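Long-range contacts in regulatory Subunit of Protein Kinase A (cAMP-dependent) from Euglena gracilis (Euglena gracilis, PDB 6RSX), which binds cyclic AMP in two cyclic nucleotide-binding domains and, like related regulatory subunits, probably restrains the catalytic subunit of protein kinase A: residues L44-L48 against I147-T152; T64-G68 against A130-V134; F81-G87 against I107-F113; K155-Y159 against A181-P186. All coordinates share one frame; numbering follows the deposited sequence. Where two conformers were deposited one is given.

Contact 1 of 4, residues L44-L48 against I147-T152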
loop_
_atom_site.group_PDB
_atom_site.type_symbol
_atom_site.label_atom_id
_atom_site.label_comp_id
_atom_site.label_asym_id
_atom_site.label_seq_id
_atom_site.Cartn_x
_atom_site.Cartn_y
_atom_site.Cartn_z
ATOM N N LEU A 44 -2.247 3.904 5.869
ATOM C CA LEU A 44 -3.137 3.664 7.011
ATOM C C LEU A 44 -3.694 4.959 7.569
ATOM O O LEU A 44 -4.842 4.994 8.016
ATOM C CB LEU A 44 -2.419 2.888 8.102
ATOM C CG LEU A 44 -2.039 1.482 7.688
ATOM C CD1 LEU A 44 -1.221 0.828 8.780
ATOM C CD2 LEU A 44 -3.294 0.651 7.377
ATOM N N PHE A 45 -2.918 6.039 7.535
ATOM C CA PHE A 45 -3.403 7.303 8.065
ATOM C C PHE A 45 -4.135 8.127 7.031
ATOM O O PHE A 45 -5.026 8.897 7.394
ATOM C CB PHE A 45 -2.245 8.109 8.664
ATOM C CG PHE A 45 -1.666 7.504 9.903
ATOM C CD1 PHE A 45 -0.642 6.564 9.835
ATOM C CD2 PHE A 45 -2.160 7.860 11.158
ATOM C CE1 PHE A 45 -0.111 6.000 10.982
ATOM C CE2 PHE A 45 -1.620 7.316 12.308
ATOM C CZ PHE A 45 -0.608 6.370 12.227
ATOM N N ARG A 46 -3.796 7.977 5.741
ATOM C CA ARG A 46 -4.504 8.715 4.704
ATOM C C ARG A 46 -6.001 8.455 4.749
ATOM O O ARG A 46 -6.793 9.331 4.385
ATOM C CB ARG A 46 -3.957 8.345 3.319
ATOM C CG ARG A 46 -4.536 9.206 2.193
ATOM C CD ARG A 46 -3.941 8.842 0.853
ATOM N NE ARG A 46 -2.492 9.010 0.864
ATOM C CZ ARG A 46 -1.683 8.458 -0.027
ATOM N NH1 ARG A 46 -2.188 7.698 -0.995
ATOM N NH2 ARG A 46 -0.372 8.657 0.047
ATOM N N SER A 47 -6.409 7.261 5.178
ATOM C CA SER A 47 -7.827 6.906 5.160
ATOM C C SER A 47 -8.626 7.607 6.262
ATOM O O SER A 47 -9.799 7.952 6.056
ATOM C CB SER A 47 -7.967 5.391 5.286
ATOM O OG SER A 47 -6.888 4.857 6.031
ATOM N N LEU A 48 -8.015 7.818 7.427
ATOM C CA LEU A 48 -8.718 8.406 8.563
ATOM C C LEU A 48 -9.414 9.697 8.168
ATOM O O LEU A 48 -8.853 10.524 7.451
ATOM C CB LEU A 48 -7.737 8.699 9.698
ATOM C CG LEU A 48 -6.948 7.501 10.183
ATOM C CD1 LEU A 48 -5.859 8.002 11.083
ATOM C CD2 LEU A 48 -7.867 6.525 10.918
ATOM N N ILE A 147 -9.013 4.234 16.803
ATOM C CA ILE A 147 -9.085 4.895 15.497
ATOM C C ILE A 147 -8.629 4.059 14.303
ATOM O O ILE A 147 -9.034 4.369 13.170
ATOM C CB ILE A 147 -8.318 6.227 15.516
ATOM C CG1 ILE A 147 -6.827 5.959 15.597
ATOM C CG2 ILE A 147 -8.783 7.115 16.675
ATOM C CD1 ILE A 147 -6.029 7.215 15.399
ATOM N N LEU A 148 -7.818 3.025 14.487
ATOM C CA LEU A 148 -7.298 2.278 13.344
ATOM C C LEU A 148 -7.715 0.814 13.292
ATOM O O LEU A 148 -7.752 0.248 12.195
ATOM C CB LEU A 148 -5.758 2.356 13.310
ATOM C CG LEU A 148 -5.148 3.636 12.743
ATOM C CD1 LEU A 148 -3.644 3.677 13.018
ATOM C CD2 LEU A 148 -5.439 3.688 11.234
ATOM N N LEU A 149 -8.049 0.184 14.430
ATOM C CA LEU A 149 -8.129 -1.277 14.451
ATOM C C LEU A 149 -9.257 -1.800 13.557
ATOM O O LEU A 149 -9.048 -2.714 12.745
ATOM C CB LEU A 149 -8.283 -1.781 15.904
ATOM C CG LEU A 149 -8.308 -3.306 16.048
ATOM C CD1 LEU A 149 -7.865 -3.759 17.438
ATOM C CD2 LEU A 149 -9.719 -3.775 15.767
ATOM N N THR A 150 -10.457 -1.222 13.684
ATOM C CA THR A 150 -11.638 -1.804 13.047
ATOM C C THR A 150 -11.523 -1.774 11.530
ATOM O O THR A 150 -11.631 -2.806 10.861
ATOM C CB THR A 150 -12.902 -1.063 13.491
ATOM O OG1 THR A 150 -13.041 -1.173 14.909
ATOM C CG2 THR A 150 -14.117 -1.667 12.812
ATOM N N GLN A 151 -11.319 -0.589 10.964
ATOM C CA GLN A 151 -11.310 -0.494 9.508
ATOM C C GLN A 151 -10.076 -1.154 8.907
ATOM O O GLN A 151 -10.140 -1.642 7.772
ATOM C CB GLN A 151 -11.455 0.960 9.052
ATOM C CG GLN A 151 -10.235 1.816 9.120
ATOM C CD GLN A 151 -10.087 2.547 10.446
ATOM O OE1 GLN A 151 -10.638 2.139 11.475
ATOM N NE2 GLN A 151 -9.324 3.637 10.430
ATOM N N THR A 152 -8.952 -1.210 9.641
ATOM C CA THR A 152 -7.779 -1.881 9.071
ATOM C C THR A 152 -8.010 -3.384 8.988
ATOM O O THR A 152 -7.718 -4.014 7.957
ATOM C CB THR A 152 -6.517 -1.574 9.882
ATOM O OG1 THR A 152 -6.341 -0.168 9.960
ATOM C CG2 THR A 152 -5.253 -2.209 9.219
#

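Contact 2 of 4, residues T64-G68 against A130-V134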
loop_
_atom_site.group_PDB
_atom_site.type_symbol
_atom_site.label_atom_id
_atom_site.label_comp_id
_atom_site.label_asym_id
_atom_site.label_seq_id
_atom_site.Cartn_x
_atom_site.Cartn_y
_atom_site.Cartn_z
ATOM N N THR A 64 12.773 7.746 20.205
ATOM C CA THR A 64 14.016 7.652 19.453
ATOM C C THR A 64 14.676 6.321 19.782
ATOM O O THR A 64 14.376 5.682 20.803
ATOM C CB THR A 64 14.966 8.818 19.769
ATOM O OG1 THR A 64 15.318 8.768 21.159
ATOM C CG2 THR A 64 14.289 10.140 19.496
ATOM N N ALA A 65 15.567 5.901 18.889
ATOM C CA ALA A 65 16.337 4.678 19.057
ATOM C C ALA A 65 17.719 4.908 18.471
ATOM O O ALA A 65 17.814 5.346 17.319
ATOM C CB ALA A 65 15.699 3.503 18.321
ATOM N N GLU A 66 18.765 4.569 19.223
ATOM C CA GLU A 66 20.118 4.675 18.693
ATOM C C GLU A 66 20.383 3.552 17.712
ATOM O O GLU A 66 19.818 2.464 17.826
ATOM C CB GLU A 66 21.156 4.608 19.808
ATOM C CG GLU A 66 21.175 5.810 20.711
ATOM C CD GLU A 66 22.182 5.650 21.851
ATOM O OE1 GLU A 66 23.125 4.831 21.711
ATOM O OE2 GLU A 66 22.019 6.334 22.891
ATOM N N ALA A 67 21.267 3.827 16.744
ATOM C CA ALA A 67 21.700 2.813 15.788
ATOM C C ALA A 67 22.006 1.494 16.488
ATOM O O ALA A 67 22.747 1.456 17.478
ATOM C CB ALA A 67 22.948 3.298 15.038
ATOM N N GLY A 68 21.423 0.417 15.972
ATOM C CA GLY A 68 21.634 -0.922 16.471
ATOM C C GLY A 68 20.680 -1.363 17.575
ATOM O O GLY A 68 20.647 -2.550 17.898
ATOM N N ALA A 130 16.909 -0.585 14.748
ATOM C CA ALA A 130 17.382 0.652 14.137
ATOM C C ALA A 130 18.696 0.372 13.417
ATOM O O ALA A 130 19.610 -0.232 13.985
ATOM C CB ALA A 130 17.584 1.732 15.187
ATOM N N VAL A 131 18.808 0.838 12.174
ATOM C CA VAL A 131 20.068 0.711 11.438
ATOM C C VAL A 131 20.894 1.958 11.714
ATOM O O VAL A 131 22.027 1.875 12.188
ATOM C CB VAL A 131 19.815 0.522 9.943
ATOM C CG1 VAL A 131 21.157 0.543 9.147
ATOM C CG2 VAL A 131 19.095 -0.771 9.688
ATOM N N SER A 132 20.339 3.113 11.385
ATOM C CA SER A 132 20.842 4.415 11.788
ATOM C C SER A 132 20.239 4.776 13.142
ATOM O O SER A 132 19.435 4.032 13.701
ATOM C CB SER A 132 20.456 5.456 10.747
ATOM O OG SER A 132 19.025 5.530 10.673
ATOM N N ASN A 133 20.589 5.944 13.668
ATOM C CA ASN A 133 19.725 6.548 14.678
ATOM C C ASN A 133 18.363 6.784 14.047
ATOM O O ASN A 133 18.268 7.148 12.869
ATOM C CB ASN A 133 20.292 7.867 15.165
ATOM C CG ASN A 133 21.605 7.696 15.884
ATOM O OD1 ASN A 133 21.927 6.613 16.401
ATOM N ND2 ASN A 133 22.383 8.774 15.924
ATOM N N VAL A 134 17.308 6.576 14.823
ATOM C CA VAL A 134 15.955 6.628 14.279
ATOM C C VAL A 134 15.096 7.550 15.145
ATOM O O VAL A 134 15.233 7.600 16.387
ATOM C CB VAL A 134 15.340 5.205 14.176
ATOM C CG1 VAL A 134 13.831 5.272 13.967
ATOM C CG2 VAL A 134 16.005 4.343 13.078
#

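Contact 3 of 4, residues F81-G87 against I107-F113. With CMP (adenosine-3',5'-cyclic-monophosphate), chain B.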
loop_
_atom_site.group_PDB
_atom_site.type_symbol
_atom_site.label_atom_id
_atom_site.label_comp_id
_atom_site.label_asym_id
_atom_site.label_seq_id
_atom_site.Cartn_x
_atom_site.Cartn_y
_atom_site.Cartn_z
ATOM N N PHE A 81 2.102 1.249 18.177
ATOM C CA PHE A 81 2.194 1.286 16.726
ATOM C C PHE A 81 3.083 2.467 16.327
ATOM O O PHE A 81 2.984 3.549 16.926
ATOM C CB PHE A 81 0.782 1.415 16.145
ATOM C CG PHE A 81 0.741 1.609 14.664
ATOM C CD1 PHE A 81 1.050 0.577 13.813
ATOM C CD2 PHE A 81 0.210 2.757 14.150
ATOM C CE1 PHE A 81 0.960 0.737 12.387
ATOM C CE2 PHE A 81 0.112 2.928 12.752
ATOM C CZ PHE A 81 0.451 1.901 11.893
ATOM N N TYR A 82 3.980 2.263 15.344
ATOM C CA TYR A 82 5.023 3.244 15.061
ATOM C C TYR A 82 4.996 3.688 13.603
ATOM O O TYR A 82 4.692 2.893 12.703
ATOM C CB TYR A 82 6.440 2.675 15.342
ATOM C CG TYR A 82 6.660 2.304 16.804
ATOM C CD1 TYR A 82 7.083 3.262 17.712
ATOM C CD2 TYR A 82 6.516 0.979 17.240
ATOM C CE1 TYR A 82 7.318 2.942 19.053
ATOM C CE2 TYR A 82 6.736 0.644 18.574
ATOM C CZ TYR A 82 7.155 1.624 19.469
ATOM O OH TYR A 82 7.408 1.325 20.779
ATOM N N VAL A 83 5.341 4.959 13.382
ATOM C CA VAL A 83 5.706 5.449 12.033
ATOM C C VAL A 83 7.105 6.045 12.098
ATOM O O VAL A 83 7.417 6.840 12.982
ATOM C CB VAL A 83 4.695 6.494 11.500
ATOM C CG1 VAL A 83 5.019 6.903 10.023
ATOM C CG2 VAL A 83 3.254 5.986 11.589
ATOM N N ILE A 84 7.952 5.715 11.115
ATOM C CA ILE A 84 9.308 6.239 11.101
ATOM C C ILE A 84 9.285 7.696 10.634
ATOM O O ILE A 84 8.711 8.016 9.586
ATOM C CB ILE A 84 10.198 5.398 10.169
ATOM C CG1 ILE A 84 10.328 3.955 10.720
ATOM C CG2 ILE A 84 11.565 6.068 10.079
ATOM C CD1 ILE A 84 11.149 2.993 9.794
ATOM N N GLU A 85 9.949 8.570 11.387
ATOM C CA GLU A 85 10.176 9.942 10.962
ATOM C C GLU A 85 11.547 10.088 10.295
ATOM O O GLU A 85 11.641 10.649 9.194
ATOM C CB GLU A 85 10.069 10.893 12.162
ATOM C CG GLU A 85 10.214 12.375 11.733
ATOM C CD GLU A 85 9.985 13.300 12.946
ATOM O OE1 GLU A 85 10.517 12.996 14.041
ATOM O OE2 GLU A 85 9.202 14.265 12.811
ATOM N N SER A 86 12.600 9.546 10.923
ATOM C CA SER A 86 13.977 9.609 10.405
ATOM C C SER A 86 14.647 8.261 10.590
ATOM O O SER A 86 14.359 7.534 11.551
ATOM C CB SER A 86 14.863 10.587 11.181
ATOM O OG SER A 86 14.211 11.773 11.517
ATOM N N GLY A 87 15.588 7.944 9.691
ATOM C CA GLY A 87 16.391 6.755 9.847
ATOM C C GLY A 87 15.777 5.584 9.120
ATOM O O GLY A 87 14.703 5.665 8.535
ATOM N N ILE A 107 13.036 -0.683 6.167
ATOM C CA ILE A 107 11.994 0.325 6.027
ATOM C C ILE A 107 12.541 1.687 6.448
ATOM O O ILE A 107 13.548 1.809 7.165
ATOM C CB ILE A 107 10.711 -0.041 6.840
ATOM C CG1 ILE A 107 11.044 -0.284 8.299
ATOM C CG2 ILE A 107 10.099 -1.302 6.232
ATOM C CD1 ILE A 107 9.763 -0.386 9.209
ATOM N N GLY A 108 11.850 2.728 6.013
ATOM C CA GLY A 108 12.321 4.063 6.290
ATOM C C GLY A 108 11.216 5.059 6.542
ATOM O O GLY A 108 10.078 4.680 6.834
ATOM N N PRO A 109 11.525 6.352 6.421
ATOM C CA PRO A 109 10.538 7.405 6.705
ATOM C C PRO A 109 9.179 7.168 6.035
ATOM O O PRO A 109 9.086 6.865 4.836
ATOM C CB PRO A 109 11.224 8.675 6.165
ATOM C CG PRO A 109 12.675 8.396 6.413
ATOM C CD PRO A 109 12.853 6.929 6.077
ATOM N N GLY A 110 8.118 7.344 6.833
ATOM C CA GLY A 110 6.758 7.120 6.400
ATOM C C GLY A 110 6.269 5.690 6.573
ATOM O O GLY A 110 5.058 5.453 6.533
ATOM N N ALA A 111 7.159 4.735 6.736
ATOM C CA ALA A 111 6.710 3.365 6.924
ATOM C C ALA A 111 6.180 3.185 8.339
ATOM O O ALA A 111 6.684 3.767 9.303
ATOM C CB ALA A 111 7.833 2.363 6.679
ATOM N N SER A 112 5.175 2.360 8.449
ATOM C CA SER A 112 4.684 2.054 9.799
ATOM C C SER A 112 4.978 0.591 10.107
ATOM O O SER A 112 5.160 -0.245 9.204
ATOM C CB SER A 112 3.198 2.373 9.894
ATOM O OG SER A 112 2.472 1.714 8.872
ATOM N N PHE A 113 4.964 0.279 11.406
ATOM C CA PHE A 113 5.127 -1.084 11.882
ATOM C C PHE A 113 4.510 -1.217 13.280
ATOM O O PHE A 113 4.471 -0.264 14.084
ATOM C CB PHE A 113 6.605 -1.550 11.904
ATOM C CG PHE A 113 7.502 -0.710 12.733
ATOM C CD1 PHE A 113 8.098 0.432 12.211
ATOM C CD2 PHE A 113 7.812 -1.079 14.048
ATOM C CE1 PHE A 113 8.958 1.218 12.998
ATOM C CE2 PHE A 113 8.661 -0.312 14.828
ATOM C CZ PHE A 113 9.241 0.852 14.310
HETATM P P CMP B . 3.803 -6.719 14.818
HETATM O O1P CMP B . 2.910 -6.007 15.890
HETATM O O2P CMP B . 3.789 -8.172 14.587
HETATM O "O5'" CMP B . 5.345 -6.422 15.168
HETATM C "C5'" CMP B . 6.361 -6.553 14.176
HETATM C "C4'" CMP B . 5.904 -5.775 12.978
HETATM O "O4'" CMP B . 6.763 -5.876 11.835
HETATM C "C3'" CMP B . 4.581 -6.242 12.428
HETATM O "O3'" CMP B . 3.518 -5.964 13.311
HETATM C "C2'" CMP B . 4.512 -5.527 11.076
HETATM O "O2'" CMP B . 4.007 -4.217 11.282
HETATM C "C1'" CMP B . 6.018 -5.446 10.697
HETATM N N9 CMP B . 6.404 -6.296 9.577
HETATM C C8 CMP B . 7.144 -5.882 8.490
HETATM N N7 CMP B . 7.353 -6.926 7.708
HETATM C C5 CMP B . 6.720 -7.966 8.268
HETATM C C6 CMP B . 6.624 -9.251 7.807
HETATM N N6 CMP B . 7.151 -9.885 6.622
HETATM N N1 CMP B . 5.936 -10.160 8.462
HETATM C C2 CMP B . 5.360 -9.793 9.648
HETATM N N3 CMP B . 5.429 -8.507 10.126
HETATM C C4 CMP B . 6.136 -7.596 9.422
#

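Contact 4 of 4, residues K155-Y159 against A181-P186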
loop_
_atom_site.group_PDB
_atom_site.type_symbol
_atom_site.label_atom_id
_atom_site.label_comp_id
_atom_site.label_asym_id
_atom_site.label_seq_id
_atom_site.Cartn_x
_atom_site.Cartn_y
_atom_site.Cartn_z
ATOM N N LYS A 155 -10.649 -4.227 6.106
ATOM C CA LYS A 155 -10.130 -4.109 4.745
ATOM C C LYS A 155 -9.232 -5.294 4.399
ATOM O O LYS A 155 -9.307 -5.852 3.290
ATOM C CB LYS A 155 -9.380 -2.783 4.616
ATOM C CG LYS A 155 -8.781 -2.501 3.213
ATOM C CD LYS A 155 -9.661 -1.582 2.428
ATOM C CE LYS A 155 -9.059 -1.332 1.020
ATOM N NZ LYS A 155 -7.927 -0.333 1.022
ATOM N N ARG A 156 -8.376 -5.708 5.342
ATOM C CA ARG A 156 -7.489 -6.821 5.041
ATOM C C ARG A 156 -8.278 -8.106 4.863
ATOM O O ARG A 156 -7.992 -8.904 3.952
ATOM C CB ARG A 156 -6.431 -6.957 6.129
ATOM C CG ARG A 156 -5.406 -5.816 6.110
ATOM C CD ARG A 156 -4.452 -5.861 7.309
ATOM N NE ARG A 156 -3.437 -4.810 7.177
ATOM C CZ ARG A 156 -2.296 -4.774 7.863
ATOM N NH1 ARG A 156 -2.022 -5.731 8.753
ATOM N NH2 ARG A 156 -1.429 -3.783 7.664
ATOM N N ARG A 157 -9.273 -8.327 5.726
ATOM C CA ARG A 157 -10.135 -9.497 5.604
ATOM C C ARG A 157 -10.884 -9.486 4.282
ATOM O O ARG A 157 -10.946 -10.499 3.577
ATOM C CB ARG A 157 -11.125 -9.541 6.770
ATOM C CG ARG A 157 -12.250 -10.552 6.591
ATOM C CD ARG A 157 -12.850 -10.898 7.945
ATOM N NE ARG A 157 -13.868 -11.935 7.826
ATOM C CZ ARG A 157 -15.149 -11.764 8.131
ATOM N NH1 ARG A 157 -16.009 -12.764 7.978
ATOM N NH2 ARG A 157 -15.569 -10.596 8.602
ATOM N N GLN A 158 -11.463 -8.343 3.931
ATOM C CA GLN A 158 -12.327 -8.292 2.759
ATOM C C GLN A 158 -11.584 -8.588 1.470
ATOM O O GLN A 158 -12.186 -9.093 0.521
ATOM C CB GLN A 158 -13.020 -6.938 2.691
ATOM C CG GLN A 158 -14.033 -6.823 3.826
ATOM C CD GLN A 158 -14.759 -5.486 3.852
ATOM O OE1 GLN A 158 -14.208 -4.450 3.464
ATOM N NE2 GLN A 158 -16.007 -5.506 4.325
ATOM N N TYR A 159 -10.287 -8.316 1.407
ATOM C CA TYR A 159 -9.564 -8.520 0.157
ATOM C C TYR A 159 -8.666 -9.754 0.172
ATOM O O TYR A 159 -7.965 -10.005 -0.810
ATOM C CB TYR A 159 -8.762 -7.260 -0.165
ATOM C CG TYR A 159 -9.643 -6.150 -0.695
ATOM C CD1 TYR A 159 -9.969 -6.085 -2.046
ATOM C CD2 TYR A 159 -10.193 -5.199 0.155
ATOM C CE1 TYR A 159 -10.793 -5.081 -2.548
ATOM C CE2 TYR A 159 -11.013 -4.178 -0.339
ATOM C CZ TYR A 159 -11.300 -4.131 -1.707
ATOM O OH TYR A 159 -12.111 -3.145 -2.215
ATOM N N ALA A 181 -3.575 -5.068 0.470
ATOM C CA ALA A 181 -4.954 -4.775 0.811
ATOM C C ALA A 181 -5.106 -3.377 1.385
ATOM O O ALA A 181 -6.071 -2.682 1.055
ATOM C CB ALA A 181 -5.491 -5.816 1.791
ATOM N N ASP A 182 -4.208 -2.960 2.302
ATOM C CA ASP A 182 -4.307 -1.605 2.845
ATOM C C ASP A 182 -4.340 -0.570 1.725
ATOM O O ASP A 182 -5.089 0.422 1.793
ATOM C CB ASP A 182 -3.106 -1.287 3.750
ATOM C CG ASP A 182 -3.037 -2.161 5.009
ATOM O OD1 ASP A 182 -4.063 -2.744 5.413
ATOM O OD2 ASP A 182 -1.934 -2.231 5.606
ATOM N N ALA A 183 -3.484 -0.761 0.724
ATOM C CA ALA A 183 -3.221 0.252 -0.297
ATOM C C ALA A 183 -4.290 0.292 -1.390
ATOM O O ALA A 183 -4.553 1.362 -1.944
ATOM C CB ALA A 183 -1.854 0.002 -0.938
ATOM N N LEU A 184 -4.938 -0.833 -1.694
ATOM C CA LEU A 184 -5.887 -0.866 -2.813
ATOM C C LEU A 184 -7.118 0.012 -2.544
ATOM O O LEU A 184 -7.687 0.023 -1.452
ATOM C CB LEU A 184 -6.310 -2.314 -3.096
ATOM C CG LEU A 184 -5.210 -3.195 -3.688
ATOM C CD1 LEU A 184 -5.645 -4.641 -3.628
ATOM C CD2 LEU A 184 -4.914 -2.764 -5.165
ATOM N N GLN A 185 -7.541 0.761 -3.565
ATOM C CA GLN A 185 -8.695 1.645 -3.459
ATOM C C GLN A 185 -9.820 1.152 -4.365
ATOM O O GLN A 185 -9.591 0.987 -5.580
ATOM C CB GLN A 185 -8.283 3.064 -3.856
ATOM C CG GLN A 185 -7.078 3.583 -3.097
ATOM C CD GLN A 185 -7.385 3.740 -1.630
ATOM O OE1 GLN A 185 -8.427 4.291 -1.264
ATOM N NE2 GLN A 185 -6.491 3.245 -0.768
ATOM N N PRO A 186 -11.033 0.929 -3.858
ATOM C CA PRO A 186 -12.126 0.487 -4.737
ATOM C C PRO A 186 -12.568 1.604 -5.673
ATOM O O PRO A 186 -12.603 2.776 -5.288
ATOM C CB PRO A 186 -13.239 0.115 -3.760
ATOM C CG PRO A 186 -12.945 0.980 -2.547
ATOM C CD PRO A 186 -11.456 1.005 -2.447
#

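Contact 1 of 4, residues L44-L48 against I147-T152
L48 lays its CD2 methyl against L148 CD2, 3.7 Å away, and the same methyl comes up to Q151 NE2 near the amide plane, 3.3 Å away. That amide is engaged within its own segment: Q151 NE2 donates to I147 O (2.9 Å), with the acceptor close to the amide plane and the donor in the plane of the I147 carbonyl. The bend of Q151 at chi2 (-91°) turns NE2 back along the chain to reach it. On the other branch, L148 CD1 meets F45 CZ at 4.1 Å, crossing at about a right angle. At the far end L44 CD2 touches T152 CG2 at 3.9 Å. T152 places OG1 beside its backbone N (chi1 -56°), and OG1 donates to L148 O at 2.7 Å, while T152 N reaches that oxygen from the opposite face. Replacing T152 by an alanine is likely to leave L148 O one donor short and open a small gap beside L44 CD2. Helix 43-46 lies between helices 29-39 and 50-59 in sequence, consistent with the N-terminal helical motif of such domains, and V56 of helix 50-59 also touches F45, L48 and I147. No hydrogen bond crosses the interface: Q151 NE2 and T152 OG1 spend their bonds within 147-152, so the two helical pieces cohere through methyl and ring contacts, which depend on shape more than on fixed directions.

Contact 2 of 4, residues T64-G68 against A130-V134
This is a short antiparallel pairing at the surface end of the first cyclic nucleotide-binding barrel, where the tail of strand 61-65 meets the turn between strands 127-130 and 134-140. The evidence is a hydrogen-bonded pair, A65 with V134, whose CA atoms are 5.2 Å apart. V134 N donates to A65 O at 2.8 Å, almost along the C=O axis, and A65 N returns a bond to V134 O at 3.0 Å. Beyond this pair the strand partnership gives way to a side chain: N133 OD1 accepts from A67 N at 2.9 Å, nearly straight (166°) and in the plane of its own carbonyl. The amide group thus stands in for a backbone carbonyl. N133 carries CG beside its backbone N (chi1 -65°), which swings OD1 across to the A67 amide and brings it over E66 CA as well. The next link is again between backbones, G68 N to A130 O at 2.8 Å, but here the donor stands 43° out of the carbonyl plane. Between the two segments, A65 CB and A130 CB touch at 4.1 Å. The methyl of A67 leans on V131 O at 3.3 Å. Both segments pass from one sheet to the other here. Strand 61-65 borders 134-140, which continues to 80-84 and 112-113, whereas A130 pairs with H69 in the sheet that holds strands 70-72, 127-130 and 89-93. V134 and V131 touch C89 and N90 of strand 89-93, and S132 OG also meets T88 N.

Contact 3 of 4, residues F81-G87 against I107-F113
I84 is wedged among residues 107-113 from CB outward. Its CB sits 3.4 Å from G108 O, and CG2 rests by the start of P109. CG1, held beside the backbone N (chi1 -64°), comes in at the edge of the F113 ring, 3.8 Å from CE1. At the tip CD1 touches I107 CG1 at 3.6 Å. The backbone of I84 is gripped too: its N donates to A111 O, and its O accepts from G110 N at 2.9 Å with a nearly straight bond (173°). These bonds clasp the type II turn from G108 to A111, in which G110 has the positive phi that suits glycine. The turn leads into strand 112-113, the outermost of its sheet in the barrel, and F113 opens the segment that, as in related domains, cradles the cyclic phosphate; F113 CA lies 3.4 Å from O2' of cyclic AMP. Y82 pairs with F113 through two backbone bonds, and Y82 CB stands over the F113 ring face, 3.7 Å from its centroid, while the two rings, slid apart, barely overlap. On the other face F81 CZ meets S112 CB at 3.4 Å, and S112 OG is bonded to N42 ND2.

Contact 4 of 4, residues K155-Y159 against A181-P186
R156 grips D182 side-on with two nitrogens, one to each carboxylate oxygen. NH2 bonds to OD2 of D182 at 2.6 Å, using the syn lone pair, and R156 NE reaches D182 OD1 at 2.8 Å, nearly straight (175°). The two planes are only 21° apart, so the flat groups meet edge to edge, and the extended arginine chain (chi2 173°) carries the group there. NH2 also bridges to E115, itself bonded to the cyclic AMP. A leucine in place of R156 would probably leave the buried D182 carboxylate without its mate and E115 without this second-shell partner. K155 NZ, bent in at chi2, bonds to A181 O at 3.0 Å and weakly to D182 O in the last turn of helix 174-183, and to L184 O just beyond its end at a distance too short to trust. A cation there probably suits the negative end of the helix. Helix 149-165 is thereby fastened to helix 174-183, which leads into strand 185-189 of the second barrel. Beside these bonds the two helices come close, with A181 CB 3.9 Å from R156 CA and 4.1 Å from Y159 CB. Further out, Y159 OH rests on P186 CB, 3.8 Å away.

Contact 1 is the buried one, made of leucine methyls and a phenylalanine ring; contact 2 is at the surface and relies on backbone and amide bonds; contacts 3 and 4 are partly buried. Contacts 1 and 4 share helix 149-165 and meet where L44 CD2 packs 3.6 Å from D182 OD2, so apolar packing passes directly into an ion pair. Contacts 2 and 3 reach the same sheet and touch at V134 and S86, yet one closes a barrel end while the other borders the nucleotide. Contact 1 also leans on contact 3, through F45 against V83 and F81. Contacts 2 and 4 stand far apart, about 19 Å between nearest atoms.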